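Local coordinates for protein pullulanase (Bacillus acidopullulyticus, PDB 2WAN) that hydrolyses the alpha-1,6-glucosidic linkages of pullulan and of branched starch polysaccharides such as amylopectin, as a glycoside hydrolase with an alpha-amylase-type catalytic barrel, at residues V767-G772 and S818-L823. Residues are numbered along the deposited sequence; the frame is centred on the assembly and turned at random.
Sequences VFTSQG and SSMIHL
F768, in the last turn of helix 753-769, lays one face of its ring against I821 of helix 811-826. This CH-pi contact is the main feature of the interface: CG1 of I821 sits over the middle of the ring, 3.9 Å from the centroid of F768 and only 13° off the ring normal. From there the isoleucine runs on across the same ring, and its CD1 lies 3.8 Å from F768 CZ. A chi1 of -71° sets I821 CG1 anti to the carbonyl carbon, the position from which this branch reaches over the phenyl face, although the CB itself does not point straight at the other helix.

The remaining contacts are plain apolar packing with M820. Its CB approaches the ring obliquely, 3.8 Å from CD2 of F768. Beyond CB the methionine chain bends at chi2 (-69°), which turns the sulfur away from the ring toward T769, the next residue of the facing helix, and M820 SD lies 4.0 Å from the methyl T769 CG2. The threonine meets M820 through that methyl, while its OG1 hydrogen-bonds to Y872 and to A765 O. Cutting F768 back to an alanine would probably leave I821 CG1 and M820 CB without the ring they pack on and open a gap between the two helices.

Polar groups tie the same region together just beyond this apolar patch: R824 NH1 hydrogen-bonds to both F768 O and S770 O, where the chain leaves its helix. F768 also touches M776 of strand 773-777, and M820 reaches I918 of strand 915-920. The contact thus packs the helix leading into the eighth strand of the catalytic (beta/alpha)8 barrel against a helix that follows that strand, an interhelical packing in the barrel's outer layer, beside the C-terminal all-beta domain.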
loop_
_atom_site.group_PDB
_atom_site.type_symbol
_atom_site.label_atom_id
_atom_site.label_comp_id
_atom_site.label_asym_id
_atom_site.label_seq_id
_atom_site.Cartn_x
_atom_site.Cartn_y
_atom_site.Cartn_z
ATOM N N VAL A 767 5.413 -0.943 22.567
ATOM C CA VAL A 767 4.953 -0.088 21.468
ATOM C C VAL A 767 4.960 1.397 21.878
ATOM O O VAL A 767 5.455 2.261 21.134
ATOM C CB VAL A 767 3.573 -0.525 20.933
ATOM C CG1 VAL A 767 3.039 0.512 19.896
ATOM C CG2 VAL A 767 3.660 -1.909 20.296
ATOM N N PHE A 768 4.451 1.696 23.073
ATOM C CA PHE A 768 4.308 3.090 23.508
ATOM C C PHE A 768 5.620 3.748 23.945
ATOM O O PHE A 768 5.692 4.995 24.023
ATOM C CB PHE A 768 3.285 3.200 24.648
ATOM C CG PHE A 768 1.877 2.768 24.268
ATOM C CD1 PHE A 768 1.320 3.131 23.037
ATOM C CD2 PHE A 768 1.110 2.039 25.164
ATOM C CE1 PHE A 768 -0.004 2.767 22.711
ATOM C CE2 PHE A 768 -0.197 1.652 24.860
ATOM C CZ PHE A 768 -0.762 2.031 23.633
ATOM N N THR A 769 6.650 2.948 24.243
ATOM C CA THR A 769 7.914 3.528 24.739
ATOM C C THR A 769 9.084 3.407 23.759
ATOM O O THR A 769 10.200 3.864 24.073
ATOM C CB THR A 769 8.323 2.971 26.131
ATOM O OG1 THR A 769 8.377 1.540 26.095
ATOM C CG2 THR A 769 7.328 3.429 27.192
ATOM N N SER A 770 8.825 2.814 22.591
ATOM C CA SER A 770 9.833 2.669 21.522
ATOM C C SER A 770 9.874 3.932 20.660
ATOM O O SER A 770 8.844 4.597 20.452
ATOM C CB SER A 770 9.496 1.477 20.633
ATOM O OG SER A 770 9.746 0.252 21.323
ATOM N N GLN A 771 11.055 4.259 20.142
ATOM C CA GLN A 771 11.140 5.301 19.103
ATOM C C GLN A 771 10.365 4.847 17.862
ATOM O O GLN A 771 10.339 3.655 17.542
ATOM C CB GLN A 771 12.605 5.585 18.729
ATOM C CG GLN A 771 13.501 5.955 19.925
ATOM C CD GLN A 771 13.094 7.263 20.588
ATOM O OE1 GLN A 771 12.801 8.248 19.913
ATOM N NE2 GLN A 771 13.078 7.275 21.920
ATOM N N GLY A 772 9.742 5.794 17.157
ATOM C CA GLY A 772 8.901 5.450 16.015
ATOM C C GLY A 772 7.470 5.936 16.199
ATOM O O GLY A 772 7.195 6.818 17.038
ATOM N N SER A 818 -3.886 4.250 29.223
ATOM C CA SER A 818 -4.004 5.711 29.235
ATOM C C SER A 818 -2.771 6.337 29.879
ATOM O O SER A 818 -2.225 7.314 29.364
ATOM C CB SER A 818 -5.279 6.147 29.976
ATOM O OG SER A 818 -5.319 7.566 30.113
ATOM N N SER A 819 -2.296 5.750 30.977
ATOM C CA SER A 819 -1.150 6.315 31.698
ATOM C C SER A 819 0.127 6.256 30.843
ATOM O O SER A 819 0.918 7.206 30.851
ATOM C CB SER A 819 -0.929 5.586 33.036
ATOM O OG SER A 819 -1.984 5.880 33.947
ATOM N N MET A 820 0.318 5.147 30.121
ATOM C CA MET A 820 1.438 4.987 29.185
ATOM C C MET A 820 1.365 5.976 28.038
ATOM O O MET A 820 2.376 6.566 27.650
ATOM C CB MET A 820 1.489 3.565 28.612
ATOM C CG MET A 820 2.307 2.616 29.444
ATOM S SD MET A 820 4.106 2.941 29.448
ATOM C CE MET A 820 4.538 1.576 30.547
ATOM N N ILE A 821 0.166 6.131 27.481
ATOM C CA ILE A 821 -0.017 7.034 26.339
ATOM C C ILE A 821 0.245 8.483 26.767
ATOM O O ILE A 821 0.996 9.199 26.100
ATOM C CB ILE A 821 -1.400 6.849 25.714
ATOM C CG1 ILE A 821 -1.454 5.503 24.999
ATOM C CG2 ILE A 821 -1.737 8.008 24.717
ATOM C CD1 ILE A 821 -2.881 4.973 24.811
ATOM N N HIS A 822 -0.329 8.898 27.896
ATOM C CA HIS A 822 -0.095 10.261 28.399
ATOM C C HIS A 822 1.372 10.532 28.737
ATOM O O HIS A 822 1.873 11.625 28.480
ATOM C CB HIS A 822 -0.991 10.550 29.608
ATOM C CG HIS A 822 -2.444 10.676 29.251
ATOM N ND1 HIS A 822 -3.067 11.890 29.063
ATOM C CD2 HIS A 822 -3.390 9.734 29.034
ATOM C CE1 HIS A 822 -4.341 11.690 28.772
ATOM N NE2 HIS A 822 -4.561 10.390 28.741
ATOM N N LEU A 823 2.059 9.537 29.289
ATOM C CA LEU A 823 3.502 9.671 29.542
ATOM C C LEU A 823 4.284 9.975 28.242
ATOM O O LEU A 823 5.080 10.923 28.202
ATOM C CB LEU A 823 4.056 8.414 30.227
ATOM C CG LEU A 823 5.548 8.526 30.622
ATOM C CD1 LEU A 823 5.716 9.361 31.890
ATOM C CD2 LEU A 823 6.098 7.137 30.835
#